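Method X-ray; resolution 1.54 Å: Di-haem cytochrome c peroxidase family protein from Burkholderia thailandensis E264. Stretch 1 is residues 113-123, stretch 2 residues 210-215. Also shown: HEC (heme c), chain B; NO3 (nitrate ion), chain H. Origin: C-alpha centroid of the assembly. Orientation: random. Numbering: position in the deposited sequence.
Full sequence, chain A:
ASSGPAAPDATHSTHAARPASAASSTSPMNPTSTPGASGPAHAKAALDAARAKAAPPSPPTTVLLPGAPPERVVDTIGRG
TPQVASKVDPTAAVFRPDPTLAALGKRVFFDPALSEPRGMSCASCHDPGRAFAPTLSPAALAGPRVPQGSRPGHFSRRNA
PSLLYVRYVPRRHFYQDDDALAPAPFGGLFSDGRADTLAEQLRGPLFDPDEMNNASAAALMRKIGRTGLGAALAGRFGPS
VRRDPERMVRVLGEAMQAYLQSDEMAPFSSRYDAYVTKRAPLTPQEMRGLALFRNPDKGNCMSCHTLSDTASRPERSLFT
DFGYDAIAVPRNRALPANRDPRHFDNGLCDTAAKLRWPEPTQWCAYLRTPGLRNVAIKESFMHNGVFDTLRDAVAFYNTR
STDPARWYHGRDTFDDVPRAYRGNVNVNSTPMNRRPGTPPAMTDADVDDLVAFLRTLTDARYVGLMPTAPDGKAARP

Stretch 1, residues 113-123: ALSEPRGMSCA
Stretch 2 (210-215) DEMNNA

Three hydrogen bonds join the two stretches, and all use backbone carbonyls as acceptors. Asn214 ND2 donates to Leu114 O at 2.9 Å, with an N-H...O angle of 167°. Glu116 N donates to Met212 O at 2.9 Å and 164°. Asn213 ND2 donates to Glu116 O at 3.0 Å and 159°.

The register is Ser115 with Met212 and Glu116 with Asn213; the two chains run in roughly the same direction there. Ser115 CA lies 4.5 Å from Met212 CA, and Glu116 CA lies 5.4 Å from Asn213 CA. Both segments are loops, so side-chain amides do much of the work that a regular strand pair would leave to the backbone. Met212 O also receives a CA-H...O contact from Ser115 CA at 3.3 Å.

Asn213 has phi/psi of 64/33, a left-handed conformation that asparagine tolerates well. Its chi1 is t (-172°) and chi2 is 41°, which brings ND2 to Glu116 O. Asn214 has an extended backbone, -69/143, with chi1 m (-63°) and chi2 -69°. Its CA-to-CB bond points sideways, but the end of the side chain comes nearer to stretch 1.

In stretch 1, Leu114 (-89/23) is followed by the extended residues Ser115 (-128/166) and Glu116 (-131/119). The peptide bond before Pro117 (-63/161) is cis. Arg118 (-60/156) is modelled only to CB. Gly119 adopts 127/-12, where a CB would jam against the preceding carbonyl O; glycine fits. Ser115, chi1 p (60°), braces this turn: Met120 N donates to Ser115 OG at 2.9 Å and 154°. Ser121 is -110/176, chi1 p; Cys122 is -52/-40.

Met212 is the centre of the packing and has the largest covered area, 117 Å². Its backbone is -81/-20 and its rotamer is m, t, p (-54°, 178°, 79°). The long, flexible side chain carries Met212 CE to 3.3 Å from Leu114 O and 3.6 Å from Met120 O. Met212 CE also lies 4.0 Å from Leu114 CB. Leu114 is m, t, and its end leads away from stretch 2. The CA-to-CB bond of Met120 (-112/124; t, t, m) points toward stretch 2, and Met120 CG is 4.3 Å from Met212 CG. The contact buries 418 Å², counting both sides. Leu114, Ser115, Met212 and Asn214 are buried; the polar Asn214 amide suits this because ND2 has its acceptor in Leu114 O.

Heme c closes one side of this packing. The CA-to-CB bond of Cys122, chi1 m, points away from stretch 2, and Cys122 SG is covalently bonded to heme CAB at 1.8 Å. Heme CMC lies 3.8 Å from both Met212 CG and Met120 SD. Glu211 (-119/-110; m, t, -26°) turns its carboxylate away from stretch 1, and its OE2 comes to 3.5 Å from heme CHD.

A nitrate ion, probably from the crystallisation liquor, sits near the other end. Ala215 N donates to nitrate O2 at 3.0 Å. Glu116 is m, m, -24°; its CB points toward stretch 2, while its end leads away.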

# COMPACT_ATOMS: atom_id res chain seq x y z
N ALA A 113 17.65 17.05 0.45
CA ALA A 113 18.30 17.47 1.68
C ALA A 113 17.64 16.89 2.92
O ALA A 113 18.20 17.02 4.01
CB ALA A 113 18.29 19.00 1.78
N LEU A 114 16.50 16.23 2.78
CA LEU A 114 15.71 15.78 3.91
C LEU A 114 16.10 14.38 4.39
O LEU A 114 15.27 13.67 4.98
CB LEU A 114 14.23 15.83 3.56
CG LEU A 114 13.71 17.21 3.12
CD1 LEU A 114 12.19 17.19 2.99
CD2 LEU A 114 14.17 18.30 4.07
N SER A 115 17.31 13.94 4.08
CA SER A 115 17.83 12.69 4.59
C SER A 115 19.19 12.92 5.23
O SER A 115 19.84 13.97 5.06
CB SER A 115 17.96 11.66 3.48
OG SER A 115 18.84 12.11 2.45
N GLU A 116 19.64 11.91 5.97
CA GLU A 116 20.99 11.88 6.52
C GLU A 116 21.61 10.53 6.20
O GLU A 116 21.10 9.50 6.66
CB GLU A 116 20.96 12.08 8.03
CG GLU A 116 20.53 13.47 8.47
CD GLU A 116 21.50 14.55 8.02
OE1 GLU A 116 22.70 14.26 7.80
OE2 GLU A 116 21.05 15.71 7.90
N PRO A 117 22.71 10.47 5.45
CA PRO A 117 23.35 11.58 4.74
C PRO A 117 22.42 12.14 3.68
O PRO A 117 21.46 11.46 3.27
CB PRO A 117 24.59 10.94 4.10
CG PRO A 117 24.76 9.62 4.75
CD PRO A 117 23.44 9.20 5.28
N ARG A 118 22.68 13.36 3.23
CA ARG A 118 21.86 13.98 2.20
C ARG A 118 21.88 13.14 0.92
O ARG A 118 22.82 12.38 0.65
CB ARG A 118 22.38 15.39 1.89
N GLY A 119 20.82 13.31 0.12
CA GLY A 119 20.75 12.68 -1.18
C GLY A 119 19.51 11.85 -1.44
O GLY A 119 19.25 11.46 -2.58
N MET A 120 18.73 11.58 -0.40
CA MET A 120 17.53 10.78 -0.50
C MET A 120 16.31 11.67 -0.25
O MET A 120 16.25 12.38 0.76
CB MET A 120 17.59 9.62 0.50
CG MET A 120 16.25 8.99 0.81
SD MET A 120 16.39 7.40 1.66
CE MET A 120 16.75 6.36 0.28
N SER A 121 15.39 11.69 -1.20
CA SER A 121 14.10 12.36 -1.07
C SER A 121 13.01 11.29 -0.99
O SER A 121 13.27 10.09 -1.17
CB SER A 121 13.84 13.26 -2.26
OG SER A 121 13.67 12.47 -3.43
N CYS A 122 11.78 11.72 -0.77
CA CYS A 122 10.65 10.80 -0.88
C CYS A 122 10.68 10.04 -2.20
O CYS A 122 10.35 8.85 -2.26
CB CYS A 122 9.32 11.54 -0.78
SG CYS A 122 9.10 12.61 0.65
N ALA A 123 11.03 10.74 -3.28
CA ALA A 123 11.05 10.13 -4.60
C ALA A 123 12.06 9.00 -4.73
O ALA A 123 11.93 8.18 -5.66
CB ALA A 123 11.33 11.20 -5.65
N ASP A 210 16.44 3.41 9.20
CA ASP A 210 16.57 2.53 8.05
C ASP A 210 16.03 3.17 6.78
O ASP A 210 16.18 2.60 5.69
CB ASP A 210 15.84 1.20 8.30
CG ASP A 210 16.54 0.34 9.37
OD1 ASP A 210 17.77 0.42 9.48
OD2 ASP A 210 15.83 -0.39 10.09
N GLU A 211 15.43 4.37 6.88
CA GLU A 211 14.93 5.09 5.73
C GLU A 211 15.66 6.44 5.61
O GLU A 211 16.85 6.44 5.30
CB GLU A 211 13.41 5.23 5.80
CG GLU A 211 12.77 3.80 5.82
CD GLU A 211 11.27 3.76 5.57
OE1 GLU A 211 10.59 4.75 5.83
OE2 GLU A 211 10.75 2.73 5.10
N MET A 212 15.00 7.58 5.86
CA MET A 212 15.69 8.85 5.64
C MET A 212 16.61 9.25 6.78
O MET A 212 17.49 10.08 6.56
CB MET A 212 14.66 9.95 5.38
CG MET A 212 13.70 9.59 4.25
SD MET A 212 12.41 10.77 3.86
CE MET A 212 13.32 11.98 2.88
N ASN A 213 16.43 8.69 7.98
CA ASN A 213 17.44 8.76 9.06
C ASN A 213 17.73 10.17 9.56
O ASN A 213 18.84 10.48 10.00
CB ASN A 213 18.73 8.10 8.58
CG ASN A 213 19.74 7.95 9.68
OD1 ASN A 213 19.42 7.60 10.81
ND2 ASN A 213 21.00 8.19 9.32
N ASN A 214 16.75 11.06 9.58
CA ASN A 214 16.93 12.27 10.37
C ASN A 214 16.92 11.91 11.85
O ASN A 214 16.17 11.03 12.30
CB ASN A 214 15.86 13.30 10.04
CG ASN A 214 15.94 13.77 8.60
OD1 ASN A 214 16.88 14.45 8.21
ND2 ASN A 214 15.00 13.35 7.80
N ALA A 215 17.76 12.59 12.63
CA ALA A 215 18.00 12.16 14.00
C ALA A 215 16.80 12.42 14.90
O ALA A 215 16.52 11.65 15.83
CB ALA A 215 19.24 12.87 14.54
FE HEC B . 7.15 6.16 1.75
CHA HEC B . 4.63 3.96 2.63
CHB HEC B . 4.89 8.69 1.67
CHC HEC B . 9.70 8.47 1.85
CHD HEC B . 9.48 3.64 2.00
NA HEC B . 5.14 6.27 2.00
C1A HEC B . 4.28 5.26 2.39
C2A HEC B . 2.95 5.79 2.44
C3A HEC B . 3.01 7.07 2.06
C4A HEC B . 4.40 7.43 1.87
CMA HEC B . 1.87 8.08 2.05
CAA HEC B . 1.70 4.99 2.86
CBA HEC B . 0.98 4.45 1.63
CGA HEC B . -0.16 3.53 1.96
O1A HEC B . -0.89 3.19 0.99
O2A HEC B . -0.24 3.04 3.13
NB HEC B . 7.29 8.19 1.78
C1B HEC B . 6.21 9.05 1.77
C2B HEC B . 6.72 10.40 1.81
C3B HEC B . 8.05 10.35 1.96
C4B HEC B . 8.43 8.96 1.91
CMB HEC B . 5.84 11.65 1.76
CAB HEC B . 9.06 11.51 2.03
CBB HEC B . 8.85 12.30 3.35
NC HEC B . 9.18 6.07 1.87
C1C HEC B . 10.05 7.15 1.85
C2C HEC B . 11.38 6.62 1.63
C3C HEC B . 11.34 5.29 1.63
C4C HEC B . 9.95 4.91 1.82
CMC HEC B . 12.60 7.50 1.32
CAC HEC B . 12.42 4.33 1.10
CBC HEC B . 13.65 4.31 2.02
ND HEC B . 7.05 4.18 2.17
C1D HEC B . 8.16 3.31 2.19
C2D HEC B . 7.71 2.01 2.62
C3D HEC B . 6.25 2.13 2.87
C4D HEC B . 5.90 3.49 2.57
CMD HEC B . 8.59 0.81 2.88
CAD HEC B . 5.31 1.02 3.39
CBD HEC B . 5.63 0.83 4.86
CGD HEC B . 4.56 0.07 5.62
O1D HEC B . 3.56 -0.33 4.99
O2D HEC B . 4.81 -0.17 6.83
N NO3 H . 18.98 15.74 10.78
O1 NO3 H . 17.74 15.84 10.70
O2 NO3 H . 19.52 14.77 11.44
O3 NO3 H . 19.66 16.65 10.22
O HOH W 1 7.24 6.18 3.94